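Local coordinates for protein nucleoporin NUP170 (PDB 5HAX) that probably helps to build the symmetric core of the nuclear pore as a scaffold nucleoporin, its N-terminal domain binding the nucleoporin Nup53, at residues 20-25 with 456-461; 407-413 with 425-429; 466-472 with 486-492. One frame throughout, in Å; residues are numbered along the deposited sequence.

Contact 1: residues 20-25 with 456-461; sequences DDSYPD and PLGFGN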
ATOM      1  N   ASP A  20       1.032  -2.687 -18.799  1.00 45.26           N
ATOM      2  CA  ASP A  20       0.765  -2.282 -17.422  1.00 49.22           C
ATOM      3  C   ASP A  20       2.043  -2.255 -16.595  1.00 48.82           C
ATOM      4  O   ASP A  20       2.202  -1.397 -15.720  1.00 42.32           O
ATOM      5  CB  ASP A  20      -0.255  -3.226 -16.778  1.00 45.40           C
ATOM      6  CG  ASP A  20      -1.697  -2.780 -16.988  1.00 48.06           C
ATOM      7  OD1 ASP A  20      -1.932  -1.591 -17.290  1.00 41.06           O
ATOM      8  OD2 ASP A  20      -2.607  -3.624 -16.830  1.00 38.26           O
ATOM      9  N   ASP A  21       2.962  -3.186 -16.849  1.00 45.31           N
ATOM     10  CA  ASP A  21       4.212  -3.242 -16.102  1.00 45.02           C
ATOM     11  C   ASP A  21       5.229  -2.211 -16.575  1.00 44.22           C
ATOM     12  O   ASP A  21       6.328  -2.147 -16.013  1.00 46.58           O
ATOM     13  CB  ASP A  21       4.822  -4.646 -16.192  1.00 48.37           C
ATOM     14  CG  ASP A  21       4.107  -5.655 -15.309  1.00 51.76           C
ATOM     15  OD1 ASP A  21       3.554  -5.256 -14.260  1.00 50.28           O
ATOM     16  OD2 ASP A  21       4.105  -6.853 -15.660  1.00 53.59           O
ATOM     17  N   SER A  22       4.895  -1.415 -17.588  1.00 42.64           N
ATOM     18  CA  SER A  22       5.735  -0.315 -18.038  1.00 55.68           C
ATOM     19  C   SER A  22       5.281   1.025 -17.470  1.00 49.97           C
ATOM     20  O   SER A  22       5.733   2.072 -17.945  1.00 44.01           O
ATOM     21  CB  SER A  22       5.754  -0.260 -19.567  1.00 47.04           C
ATOM     22  OG  SER A  22       4.506   0.169 -20.080  1.00 54.72           O
ATOM     23  N   TYR A  23       4.396   1.012 -16.476  1.00 50.40           N
ATOM     24  CA  TYR A  23       3.962   2.247 -15.840  1.00 42.87           C
ATOM     25  C   TYR A  23       5.173   2.978 -15.261  1.00 33.60           C
ATOM     26  O   TYR A  23       6.016   2.347 -14.611  1.00 40.17           O
ATOM     27  CB  TYR A  23       2.942   1.950 -14.740  1.00 44.17           C
ATOM     28  CG  TYR A  23       2.486   3.178 -13.985  1.00 43.75           C
ATOM     29  CD1 TYR A  23       1.451   3.964 -14.466  1.00 40.40           C
ATOM     30  CD2 TYR A  23       3.092   3.549 -12.795  1.00 45.69           C
ATOM     31  CE1 TYR A  23       1.032   5.086 -13.784  1.00 42.69           C
ATOM     32  CE2 TYR A  23       2.679   4.670 -12.104  1.00 35.36           C
ATOM     33  CZ  TYR A  23       1.649   5.436 -12.604  1.00 47.26           C
ATOM     34  OH  TYR A  23       1.231   6.556 -11.927  1.00 42.35           O
ATOM     35  N   PRO A  24       5.299   4.292 -15.472  1.00 46.47           N
ATOM     36  CA  PRO A  24       6.537   4.991 -15.092  1.00 47.54           C
ATOM     37  C   PRO A  24       6.902   4.809 -13.624  1.00 46.33           C
ATOM     38  O   PRO A  24       6.045   4.830 -12.739  1.00 44.35           O
ATOM     39  CB  PRO A  24       6.220   6.458 -15.405  1.00 42.34           C
ATOM     40  CG  PRO A  24       5.178   6.409 -16.449  1.00 49.10           C
ATOM     41  CD  PRO A  24       4.356   5.187 -16.166  1.00 43.83           C
ATOM     42  N   ASP A  25       8.198   4.635 -13.378  1.00 41.33           N
ATOM     43  CA  ASP A  25       8.726   4.571 -12.025  1.00 42.16           C
ATOM     44  C   ASP A  25       8.840   5.973 -11.433  1.00 39.64           C
ATOM     45  O   ASP A  25       8.853   6.980 -12.146  1.00 40.03           O
ATOM     46  CB  ASP A  25      10.091   3.885 -12.010  1.00 38.39           C
ATOM     47  CG  ASP A  25      11.098   4.564 -12.922  1.00 47.54           C
ATOM     48  OD1 ASP A  25      11.886   5.394 -12.428  1.00 55.81           O
ATOM     49  OD2 ASP A  25      11.099   4.271 -14.135  1.00 56.90           O
ATOM     50  N   PRO A 456      10.544  -0.979  -9.723  1.00 45.14           N
ATOM     51  CA  PRO A 456       9.999   0.380  -9.915  1.00 43.15           C
ATOM     52  C   PRO A 456       9.107   0.545 -11.137  1.00 45.35           C
ATOM     53  O   PRO A 456       8.024   1.135 -11.029  1.00 39.35           O
ATOM     54  CB  PRO A 456      11.267   1.237 -10.013  1.00 40.25           C
ATOM     55  CG  PRO A 456      12.264   0.512  -9.180  1.00 39.51           C
ATOM     56  CD  PRO A 456      11.972  -0.952  -9.357  1.00 41.42           C
ATOM     57  N   LEU A 457       9.533   0.064 -12.301  1.00 43.50           N
ATOM     58  CA  LEU A 457       8.662   0.094 -13.468  1.00 44.04           C
ATOM     59  C   LEU A 457       7.458  -0.808 -13.235  1.00 40.27           C
ATOM     60  O   LEU A 457       7.609  -2.012 -13.007  1.00 42.31           O
ATOM     61  CB  LEU A 457       9.428  -0.344 -14.718  1.00 49.74           C
ATOM     62  CG  LEU A 457      10.216   0.741 -15.460  1.00 57.55           C
ATOM     63  CD1 LEU A 457      11.036   0.117 -16.579  1.00 64.83           C
ATOM     64  CD2 LEU A 457       9.290   1.819 -16.017  1.00 45.63           C
ATOM     65  N   GLY A 458       6.264  -0.217 -13.280  1.00 40.27           N
ATOM     66  CA  GLY A 458       5.032  -0.929 -13.030  1.00 40.54           C
ATOM     67  C   GLY A 458       4.559  -0.894 -11.591  1.00 45.28           C
ATOM     68  O   GLY A 458       3.394  -1.217 -11.329  1.00 39.31           O
ATOM     69  N   PHE A 459       5.425  -0.492 -10.657  1.00 39.83           N
ATOM     70  CA  PHE A 459       5.097  -0.569  -9.236  1.00 40.53           C
ATOM     71  C   PHE A 459       3.856   0.246  -8.890  1.00 34.16           C
ATOM     72  O   PHE A 459       3.006  -0.209  -8.117  1.00 40.98           O
ATOM     73  CB  PHE A 459       6.288  -0.087  -8.410  1.00 39.07           C
ATOM     74  CG  PHE A 459       6.024  -0.040  -6.933  1.00 41.59           C
ATOM     75  CD1 PHE A 459       6.288  -1.138  -6.136  1.00 39.59           C
ATOM     76  CD2 PHE A 459       5.514   1.106  -6.342  1.00 40.00           C
ATOM     77  CE1 PHE A 459       6.047  -1.098  -4.775  1.00 42.59           C
ATOM     78  CE2 PHE A 459       5.272   1.150  -4.983  1.00 43.41           C
ATOM     79  CZ  PHE A 459       5.539   0.047  -4.200  1.00 44.49           C
ATOM     80  N   GLY A 460       3.740   1.455  -9.432  1.00 38.95           N
ATOM     81  CA  GLY A 460       2.710   2.376  -8.991  1.00 43.15           C
ATOM     82  C   GLY A 460       1.419   2.317  -9.781  1.00 44.76           C
ATOM     83  O   GLY A 460       0.607   3.243  -9.704  1.00 35.84           O
ATOM     84  N   ASN A 461       1.200   1.237 -10.533  1.00 39.32           N
ATOM     85  CA  ASN A 461       0.061   1.155 -11.447  1.00 42.14           C
ATOM     86  C   ASN A 461      -1.195   0.764 -10.667  1.00 39.01           C
ATOM     87  O   ASN A 461      -1.585  -0.403 -10.580  1.00 42.34           O
ATOM     88  CB  ASN A 461       0.350   0.171 -12.572  1.00 38.82           C
ATOM     89  CG  ASN A 461      -0.628   0.304 -13.722  1.00 45.88           C
ATOM     90  OD1 ASN A 461      -1.688   0.914 -13.583  1.00 42.85           O
ATOM     91  ND2 ASN A 461      -0.278  -0.271 -14.865  1.00 38.92           N
TER
HETATM   92  O   HOH W   1       2.141  -3.076 -13.029  1.00 42.12           O
HETATM   93  O   HOH W   2       0.579   5.834  -9.074  1.00 39.96           O
HETATM   94  O   HOH W   3       5.861   2.714 -10.898  1.00 45.43           O
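The ring of Tyr23 lies over the backbone of Asn461, whose CA sits 4.2 Å from the ring centroid in a CH-pi contact. Tyr23 closes a type I beta turn that begins at Asp20, the last residue of helix 5-20, and the turn is set against the connection between strands 440-445 and 473-478 of the beta-propeller. Here Gly458 N donates to Tyr23 O (2.9 Å). The positive phi of Gly458 (92°) calls for glycine, and a CB at this position would also clash with Asp21 O. At the start of the turn, Asn461 ND2 donates to both Asp20 O (2.9 Å) and Asp20 OD1 (3.2 Å), while Asp20 OD2 forms a salt bridge with Arg597. Tyr23 also touches Thr411, Ile414 and Lys415 of helix 411-416, so it joins three parts of the chain. Water fills the gaps between the two backbones: water 3 donates to Pro24 O (2.8 Å) and Pro456 O (2.7 Å) and accepts from Gly460 N (2.9 Å).

Contact 2: residues 407-413 with 425-429; sequences SAPDTGR and YFEQG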
ATOM      1  N   SER A 407      -3.591  13.546  -0.783  1.00 34.07           N
ATOM      2  CA  SER A 407      -3.356  13.542  -2.219  1.00 35.94           C
ATOM      3  C   SER A 407      -2.809  12.188  -2.646  1.00 36.26           C
ATOM      4  O   SER A 407      -2.266  11.424  -1.843  1.00 37.01           O
ATOM      5  CB  SER A 407      -2.385  14.655  -2.641  1.00 41.24           C
ATOM      6  OG  SER A 407      -1.116  14.482  -2.036  1.00 39.29           O
ATOM      7  N   ALA A 408      -2.960  11.905  -3.931  1.00 39.67           N
ATOM      8  CA  ALA A 408      -2.466  10.684  -4.541  1.00 38.09           C
ATOM      9  C   ALA A 408      -1.861  11.039  -5.886  1.00 39.35           C
ATOM     10  O   ALA A 408      -2.178  12.090  -6.456  1.00 37.54           O
ATOM     11  CB  ALA A 408      -3.583   9.650  -4.727  1.00 37.76           C
ATOM     12  N   PRO A 409      -0.980  10.192  -6.417  1.00 37.18           N
ATOM     13  CA  PRO A 409      -0.520  10.403  -7.792  1.00 41.99           C
ATOM     14  C   PRO A 409      -1.702  10.349  -8.744  1.00 40.84           C
ATOM     15  O   PRO A 409      -2.653   9.595  -8.531  1.00 41.70           O
ATOM     16  CB  PRO A 409       0.456   9.242  -8.031  1.00 37.98           C
ATOM     17  CG  PRO A 409       0.791   8.711  -6.682  1.00 44.48           C
ATOM     18  CD  PRO A 409      -0.397   8.979  -5.820  1.00 42.24           C
ATOM     19  N   ASP A 410      -1.651  11.175  -9.790  1.00 40.41           N
ATOM     20  CA  ASP A 410      -2.661  11.116 -10.847  1.00 41.07           C
ATOM     21  C   ASP A 410      -2.265   9.969 -11.771  1.00 43.22           C
ATOM     22  O   ASP A 410      -1.746  10.159 -12.874  1.00 40.18           O
ATOM     23  CB  ASP A 410      -2.771  12.445 -11.584  1.00 45.39           C
ATOM     24  CG  ASP A 410      -4.034  12.540 -12.424  1.00 44.55           C
ATOM     25  OD1 ASP A 410      -4.584  11.484 -12.797  1.00 42.68           O
ATOM     26  OD2 ASP A 410      -4.484  13.669 -12.706  1.00 40.10           O
ATOM     27  N   THR A 411      -2.512   8.748 -11.288  1.00 41.99           N
ATOM     28  CA  THR A 411      -2.088   7.549 -12.004  1.00 40.02           C
ATOM     29  C   THR A 411      -2.596   7.543 -13.440  1.00 36.47           C
ATOM     30  O   THR A 411      -1.874   7.146 -14.361  1.00 40.36           O
ATOM     31  CB  THR A 411      -2.577   6.306 -11.262  1.00 46.19           C
ATOM     32  OG1 THR A 411      -2.139   6.362  -9.899  1.00 42.64           O
ATOM     33  CG2 THR A 411      -2.042   5.034 -11.912  1.00 43.72           C
ATOM     34  N   GLY A 412      -3.834   7.991 -13.651  1.00 41.18           N
ATOM     35  CA  GLY A 412      -4.388   8.000 -14.996  1.00 43.24           C
ATOM     36  C   GLY A 412      -3.635   8.925 -15.934  1.00 50.04           C
ATOM     37  O   GLY A 412      -3.366   8.572 -17.085  1.00 49.40           O
ATOM     38  N   ARG A 413      -3.283  10.120 -15.457  1.00 44.25           N
ATOM     39  CA  ARG A 413      -2.562  11.067 -16.301  1.00 45.82           C
ATOM     40  C   ARG A 413      -1.109  10.647 -16.483  1.00 42.88           C
ATOM     41  O   ARG A 413      -0.538  10.821 -17.565  1.00 48.08           O
ATOM     42  CB  ARG A 413      -2.648  12.469 -15.702  1.00 50.34           C
ATOM     43  CG  ARG A 413      -2.251  13.581 -16.661  1.00 60.36           C
ATOM     44  CD  ARG A 413      -2.425  14.958 -16.030  1.00 58.23           C
ATOM     45  NE  ARG A 413      -3.725  15.110 -15.380  1.00 70.04           N
ATOM     46  CZ  ARG A 413      -4.850  15.439 -16.008  1.00 78.02           C
ATOM     47  NH1 ARG A 413      -4.854  15.651 -17.318  1.00 84.14           N
ATOM     48  NH2 ARG A 413      -5.982  15.551 -15.323  1.00 72.81           N
ATOM     49  N   TYR A 425       5.036  15.048 -11.770  1.00 44.70           N
ATOM     50  CA  TYR A 425       4.381  14.477 -10.592  1.00 39.06           C
ATOM     51  C   TYR A 425       2.974  15.065 -10.455  1.00 41.59           C
ATOM     52  O   TYR A 425       2.664  15.840  -9.547  1.00 39.01           O
ATOM     53  CB  TYR A 425       5.226  14.737  -9.351  1.00 45.74           C
ATOM     54  CG  TYR A 425       4.751  14.062  -8.075  1.00 42.89           C
ATOM     55  CD1 TYR A 425       3.671  13.187  -8.073  1.00 49.53           C
ATOM     56  CD2 TYR A 425       5.389  14.312  -6.864  1.00 42.01           C
ATOM     57  CE1 TYR A 425       3.245  12.582  -6.905  1.00 44.38           C
ATOM     58  CE2 TYR A 425       4.969  13.710  -5.695  1.00 40.26           C
ATOM     59  CZ  TYR A 425       3.897  12.848  -5.719  1.00 43.68           C
ATOM     60  OH  TYR A 425       3.479  12.251  -4.552  1.00 44.40           O
ATOM     61  N   PHE A 426       2.107  14.674 -11.385  1.00 42.20           N
ATOM     62  CA  PHE A 426       0.705  15.063 -11.311  1.00 48.83           C
ATOM     63  C   PHE A 426       0.046  14.417 -10.097  1.00 42.29           C
ATOM     64  O   PHE A 426       0.344  13.272  -9.747  1.00 39.07           O
ATOM     65  CB  PHE A 426      -0.033  14.655 -12.587  1.00 50.18           C
ATOM     66  CG  PHE A 426       0.574  15.207 -13.848  1.00 52.90           C
ATOM     67  CD1 PHE A 426       0.460  16.551 -14.159  1.00 53.63           C
ATOM     68  CD2 PHE A 426       1.247  14.377 -14.730  1.00 52.58           C
ATOM     69  CE1 PHE A 426       1.014  17.059 -15.320  1.00 50.87           C
ATOM     70  CE2 PHE A 426       1.802  14.879 -15.893  1.00 51.51           C
ATOM     71  CZ  PHE A 426       1.685  16.220 -16.186  1.00 58.56           C
ATOM     72  N   GLU A 427      -0.858  15.156  -9.453  1.00 39.27           N
ATOM     73  CA  GLU A 427      -1.531  14.675  -8.252  1.00 42.37           C
ATOM     74  C   GLU A 427      -3.001  15.067  -8.262  1.00 42.45           C
ATOM     75  O   GLU A 427      -3.388  16.094  -8.825  1.00 40.52           O
ATOM     76  CB  GLU A 427      -0.880  15.228  -6.971  1.00 37.26           C
ATOM     77  CG  GLU A 427       0.408  14.532  -6.555  1.00 35.54           C
ATOM     78  CD  GLU A 427       0.892  14.974  -5.185  1.00 42.51           C
ATOM     79  OE1 GLU A 427       0.758  14.190  -4.223  1.00 40.13           O
ATOM     80  OE2 GLU A 427       1.406  16.105  -5.069  1.00 40.10           O
ATOM     81  N   GLN A 428      -3.812  14.222  -7.629  1.00 41.63           N
ATOM     82  CA  GLN A 428      -5.188  14.533  -7.260  1.00 42.12           C
ATOM     83  C   GLN A 428      -5.232  14.749  -5.753  1.00 38.24           C
ATOM     84  O   GLN A 428      -4.724  13.918  -4.995  1.00 37.58           O
ATOM     85  CB  GLN A 428      -6.135  13.397  -7.658  1.00 40.51           C
ATOM     86  CG  GLN A 428      -6.269  13.167  -9.160  1.00 37.20           C
ATOM     87  CD  GLN A 428      -7.166  14.182  -9.837  1.00 49.49           C
ATOM     88  OE1 GLN A 428      -8.186  14.596  -9.284  1.00 42.86           O
ATOM     89  NE2 GLN A 428      -6.794  14.586 -11.043  1.00 43.62           N
ATOM     90  N   GLY A 429      -5.839  15.858  -5.319  1.00 39.77           N
ATOM     91  CA  GLY A 429      -5.829  16.229  -3.921  1.00 39.71           C
ATOM     92  C   GLY A 429      -7.210  16.598  -3.415  1.00 40.31           C
ATOM     93  O   GLY A 429      -8.131  16.873  -4.185  1.00 42.85           O
TER
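Two neighbouring antiparallel strands of a propeller blade, 403-409 and 427-433, meet here at the ends joined by a connection that contains helix 411-416. Ala408 and Gln428 form the hydrogen-bonded pair, with Ala408 N to Gln428 O and Gln428 N to Ala408 O both 2.9 Å. Pro409 falls at a non-hydrogen-bonded position, so its missing NH costs no bond between these strands, and Asp410 N then donates to Phe426 O (2.9 Å).

Side-chain rotamers carry the pairing further. Ser407, in the p rotamer, donates from OG to Glu427 OE1 (2.9 Å); OE2 of Glu427 forms salt bridges with Lys348 and Arg318. Gln428 folds back with chi1 and chi2 both m, which brings NE2 to Asp410 OD2 (3.0 Å) as well as to Glu39. Asp410, with chi1 t, is the N-cap of helix 411-416: its OD1 accepts from Arg413 N (3.3 Å) and from Gln519. The t,t course of chi1 and chi2 lays Arg413 CD over the face of the Phe426 ring, 3.8 Å from its centroid, and chi3 (m) then turns NE to Asp410 OD2 in a salt bridge (3.1 Å).

Strand 390-395 flanks the pair beside 403-409, strand 39-41 runs parallel to 427-433, and helix 506-520 packs against Arg413 and Gln428.

Contact 3: residues 466-472 with 486-492; sequences QFDQVPG and RRRRLVD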
ATOM      1  N   GLN A 466      -6.864  -2.712  -9.586  1.00 40.18           N
ATOM      2  CA  GLN A 466      -8.176  -2.307  -9.090  1.00 42.35           C
ATOM      3  C   GLN A 466      -9.008  -3.488  -8.607  1.00 48.91           C
ATOM      4  O   GLN A 466      -9.835  -3.335  -7.701  1.00 43.52           O
ATOM      5  CB  GLN A 466      -8.947  -1.562 -10.184  1.00 44.55           C
ATOM      6  CG  GLN A 466      -8.433  -0.165 -10.488  1.00 44.28           C
ATOM      7  CD  GLN A 466      -9.237   0.515 -11.581  1.00 41.33           C
ATOM      8  OE1 GLN A 466     -10.214   1.212 -11.305  1.00 47.42           O
ATOM      9  NE2 GLN A 466      -8.832   0.310 -12.830  1.00 47.41           N
ATOM     10  N   PHE A 467      -8.805  -4.671  -9.193  1.00 42.93           N
ATOM     11  CA  PHE A 467      -9.642  -5.836  -8.919  1.00 49.38           C
ATOM     12  C   PHE A 467      -8.869  -6.987  -8.284  1.00 52.24           C
ATOM     13  O   PHE A 467      -9.435  -8.074  -8.112  1.00 58.42           O
ATOM     14  CB  PHE A 467     -10.311  -6.303 -10.215  1.00 49.15           C
ATOM     15  CG  PHE A 467     -10.730  -5.173 -11.111  1.00 45.72           C
ATOM     16  CD1 PHE A 467     -11.795  -4.360 -10.768  1.00 44.93           C
ATOM     17  CD2 PHE A 467     -10.048  -4.916 -12.288  1.00 46.13           C
ATOM     18  CE1 PHE A 467     -12.178  -3.314 -11.584  1.00 44.51           C
ATOM     19  CE2 PHE A 467     -10.427  -3.871 -13.110  1.00 45.45           C
ATOM     20  CZ  PHE A 467     -11.493  -3.069 -12.757  1.00 44.61           C
ATOM     21  N   ASP A 468      -7.601  -6.780  -7.926  1.00 48.76           N
ATOM     22  CA  ASP A 468      -6.783  -7.808  -7.289  1.00 52.62           C
ATOM     23  C   ASP A 468      -6.573  -7.587  -5.800  1.00 60.97           C
ATOM     24  O   ASP A 468      -6.343  -8.556  -5.075  1.00 62.63           O
ATOM     25  CB  ASP A 468      -5.409  -7.890  -7.966  1.00 58.23           C
ATOM     26  CG  ASP A 468      -5.370  -8.904  -9.091  1.00 70.89           C
ATOM     27  OD1 ASP A 468      -5.895 -10.024  -8.912  1.00 67.11           O
ATOM     28  OD2 ASP A 468      -4.812  -8.577 -10.156  1.00 77.08           O
ATOM     29  N   GLN A 469      -6.633  -6.342  -5.335  1.00 57.78           N
ATOM     30  CA  GLN A 469      -6.457  -6.019  -3.927  1.00 56.08           C
ATOM     31  C   GLN A 469      -7.400  -4.879  -3.574  1.00 57.33           C
ATOM     32  O   GLN A 469      -7.627  -3.980  -4.388  1.00 57.76           O
ATOM     33  CB  GLN A 469      -5.003  -5.632  -3.621  1.00 61.24           C
ATOM     34  CG  GLN A 469      -4.478  -4.467  -4.448  1.00 60.34           C
ATOM     35  CD  GLN A 469      -2.972  -4.297  -4.333  1.00 68.96           C
ATOM     36  OE1 GLN A 469      -2.486  -3.318  -3.766  1.00 70.09           O
ATOM     37  NE2 GLN A 469      -2.225  -5.251  -4.877  1.00 66.65           N
ATOM     38  N   VAL A 470      -7.955  -4.928  -2.366  1.00 48.16           N
ATOM     39  CA  VAL A 470      -8.939  -3.936  -1.938  1.00 57.90           C
ATOM     40  C   VAL A 470      -8.296  -2.554  -1.955  1.00 43.63           C
ATOM     41  O   VAL A 470      -7.063  -2.444  -1.872  1.00 43.56           O
ATOM     42  CB  VAL A 470      -9.501  -4.259  -0.543  1.00 59.65           C
ATOM     43  CG1 VAL A 470     -10.294  -5.556  -0.577  1.00 62.56           C
ATOM     44  CG2 VAL A 470      -8.383  -4.330   0.491  1.00 47.30           C
ATOM     45  N   PRO A 471      -9.078  -1.481  -2.069  1.00 45.76           N
ATOM     46  CA  PRO A 471      -8.494  -0.137  -1.998  1.00 41.90           C
ATOM     47  C   PRO A 471      -7.859   0.109  -0.639  1.00 45.46           C
ATOM     48  O   PRO A 471      -8.348  -0.362   0.390  1.00 46.19           O
ATOM     49  CB  PRO A 471      -9.694   0.789  -2.236  1.00 45.15           C
ATOM     50  CG  PRO A 471     -10.753  -0.072  -2.834  1.00 52.80           C
ATOM     51  CD  PRO A 471     -10.532  -1.443  -2.289  1.00 43.13           C
ATOM     52  N   GLY A 472      -6.757   0.854  -0.644  1.00 42.55           N
ATOM     53  CA  GLY A 472      -6.078   1.154   0.604  1.00 42.15           C
ATOM     54  C   GLY A 472      -6.990   1.892   1.569  1.00 41.34           C
ATOM     55  O   GLY A 472      -7.765   2.768   1.177  1.00 37.43           O
ATOM     56  N   ARG A 486     -10.511   5.908   3.000  1.00 43.28           N
ATOM     57  CA  ARG A 486     -10.365   4.902   1.953  1.00 42.26           C
ATOM     58  C   ARG A 486      -9.965   5.571   0.645  1.00 37.40           C
ATOM     59  O   ARG A 486     -10.539   6.596   0.263  1.00 39.12           O
ATOM     60  CB  ARG A 486     -11.666   4.114   1.768  1.00 46.49           C
ATOM     61  CG  ARG A 486     -11.622   3.085   0.641  1.00 53.53           C
ATOM     62  CD  ARG A 486     -12.953   2.360   0.505  1.00 49.52           C
ATOM     63  NE  ARG A 486     -13.273   1.581   1.700  1.00 58.97           N
ATOM     64  CZ  ARG A 486     -14.505   1.243   2.072  1.00 68.09           C
ATOM     65  NH1 ARG A 486     -15.553   1.618   1.350  1.00 62.89           N
ATOM     66  NH2 ARG A 486     -14.691   0.533   3.175  1.00 63.99           N
ATOM     67  N   ARG A 487      -8.983   4.983  -0.031  1.00 42.35           N
ATOM     68  CA  ARG A 487      -8.612   5.408  -1.372  1.00 37.61           C
ATOM     69  C   ARG A 487      -9.683   4.982  -2.369  1.00 41.36           C
ATOM     70  O   ARG A 487     -10.182   3.853  -2.322  1.00 40.01           O
ATOM     71  CB  ARG A 487      -7.258   4.796  -1.748  1.00 40.42           C
ATOM     72  CG  ARG A 487      -6.836   4.960  -3.200  1.00 42.95           C
ATOM     73  CD  ARG A 487      -6.654   6.414  -3.575  1.00 40.05           C
ATOM     74  NE  ARG A 487      -6.036   6.553  -4.892  1.00 38.96           N
ATOM     75  CZ  ARG A 487      -6.270   7.554  -5.736  1.00 35.67           C
ATOM     76  NH1 ARG A 487      -7.119   8.524  -5.418  1.00 34.91           N
ATOM     77  NH2 ARG A 487      -5.654   7.581  -6.909  1.00 35.54           N
ATOM     78  N   ARG A 488     -10.036   5.889  -3.275  1.00 39.13           N
ATOM     79  CA  ARG A 488     -11.034   5.619  -4.304  1.00 41.68           C
ATOM     80  C   ARG A 488     -10.350   5.321  -5.630  1.00 46.48           C
ATOM     81  O   ARG A 488      -9.431   6.039  -6.038  1.00 42.83           O
ATOM     82  CB  ARG A 488     -11.994   6.799  -4.453  1.00 45.80           C
ATOM     83  CG  ARG A 488     -12.970   6.893  -3.297  1.00 49.94           C
ATOM     84  CD  ARG A 488     -13.820   8.143  -3.343  1.00 60.71           C
ATOM     85  NE  ARG A 488     -15.000   7.986  -4.188  1.00 50.87           N
ATOM     86  CZ  ARG A 488     -16.169   8.581  -3.965  1.00 76.65           C
ATOM     87  NH1 ARG A 488     -17.183   8.376  -4.795  1.00 83.94           N
ATOM     88  NH2 ARG A 488     -16.333   9.376  -2.914  1.00 63.91           N
ATOM     89  N   ARG A 489     -10.795   4.251  -6.284  1.00 41.71           N
ATOM     90  CA  ARG A 489     -10.287   3.835  -7.581  1.00 40.26           C
ATOM     91  C   ARG A 489     -11.045   4.543  -8.700  1.00 41.00           C
ATOM     92  O   ARG A 489     -12.067   5.197  -8.482  1.00 41.80           O
ATOM     93  CB  ARG A 489     -10.421   2.321  -7.747  1.00 40.33           C
ATOM     94  CG  ARG A 489      -9.809   1.493  -6.622  1.00 43.92           C
ATOM     95  CD  ARG A 489     -10.373   0.075  -6.622  1.00 45.26           C
ATOM     96  NE  ARG A 489     -11.803   0.063  -6.315  1.00 42.36           N
ATOM     97  CZ  ARG A 489     -12.592  -0.998  -6.442  1.00 52.44           C
ATOM     98  NH1 ARG A 489     -13.879  -0.905  -6.136  1.00 45.98           N
ATOM     99  NH2 ARG A 489     -12.106  -2.151  -6.881  1.00 44.45           N
ATOM    100  N   LEU A 490     -10.532   4.390  -9.922  1.00 42.95           N
ATOM    101  CA  LEU A 490     -11.224   4.921 -11.092  1.00 41.44           C
ATOM    102  C   LEU A 490     -12.649   4.385 -11.180  1.00 39.24           C
ATOM    103  O   LEU A 490     -13.595   5.144 -11.415  1.00 42.04           O
ATOM    104  CB  LEU A 490     -10.436   4.579 -12.356  1.00 44.18           C
ATOM    105  CG  LEU A 490     -11.143   4.837 -13.690  1.00 45.42           C
ATOM    106  CD1 LEU A 490     -11.553   6.298 -13.816  1.00 44.29           C
ATOM    107  CD2 LEU A 490     -10.253   4.421 -14.853  1.00 45.61           C
ATOM    108  N   VAL A 491     -12.824   3.072 -10.994  1.00 40.38           N
ATOM    109  CA  VAL A 491     -14.158   2.481 -11.098  1.00 44.64           C
ATOM    110  C   VAL A 491     -15.085   3.037 -10.026  1.00 46.23           C
ATOM    111  O   VAL A 491     -16.292   3.179 -10.253  1.00 47.48           O
ATOM    112  CB  VAL A 491     -14.083   0.941 -11.025  1.00 46.00           C
ATOM    113  CG1 VAL A 491     -13.404   0.382 -12.265  1.00 46.96           C
ATOM    114  CG2 VAL A 491     -13.374   0.485  -9.751  1.00 47.98           C
ATOM    115  N   ASP A 492     -14.547   3.351  -8.844  1.00 45.02           N
ATOM    116  CA  ASP A 492     -15.360   3.986  -7.811  1.00 44.85           C
ATOM    117  C   ASP A 492     -15.794   5.382  -8.238  1.00 44.26           C
ATOM    118  O   ASP A 492     -16.958   5.760  -8.058  1.00 48.28           O
ATOM    119  CB  ASP A 492     -14.587   4.052  -6.494  1.00 45.93           C
ATOM    120  CG  ASP A 492     -14.134   2.690  -6.011  1.00 45.10           C
ATOM    121  OD1 ASP A 492     -14.966   1.758  -5.976  1.00 51.26           O
ATOM    122  OD2 ASP A 492     -12.940   2.554  -5.671  1.00 45.51           O
TER
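This is a loop-to-junction contact at the exit from the beta-propeller: the loop leading into strand 473-478 packs where strand 481-487 gives way to helix 490-501. The blade is closed Velcro-fashion, since strand 50-57 from early in the chain pairs with 481-487, the last strand of the propeller. Gly472 O accepts from Arg487 N (2.8 Å), continuing the pairing of the two strands at this end. Farther along, Gln466 reaches the start of the helix, where its OE1 accepts from Val491 N (3.2 Å); its NE2 donates to Leu463 O. Arg489, the N-cap residue, donates from NH2 to Gln466 O (2.7 Å). Asp492 holds this arginine in place, its OD2 accepting from both Arg489 N and Arg489 NE (each 2.8 Å), the latter as a salt bridge. Phe467 meets Val491 with its ring edge and packs edge-to-face on Tyr594, carrying the contact into the helical region. Over one face of the Arg489 guanidinium lies Pro471, with its CG 3.6 Å from Arg489 NE.

The three contacts cluster where the seven-bladed propeller meets the helical region, their centres about 14 Å (contacts 1 and 2), 15 Å (2 and 3) and 17 Å (1 and 3) apart. Contact 1 pairs residues 431 positions apart and spans most of the propeller sequence, contact 2 included; contact 3 follows it. Contact 2 lies between strands of one blade, whereas contact 3 belongs to the Velcro-closed blade. Contacts 1 and 2 touch at Tyr23 OH and Thr411 CA (3.5 Å), contacts 2 and 3 at Ala408 CB and Arg487 CZ (3.6 Å). Glu462 joins the latter two, bonding both Thr411 and Arg487. Together they tie the N-terminal turn, two blades and the first helix after the propeller into one junction.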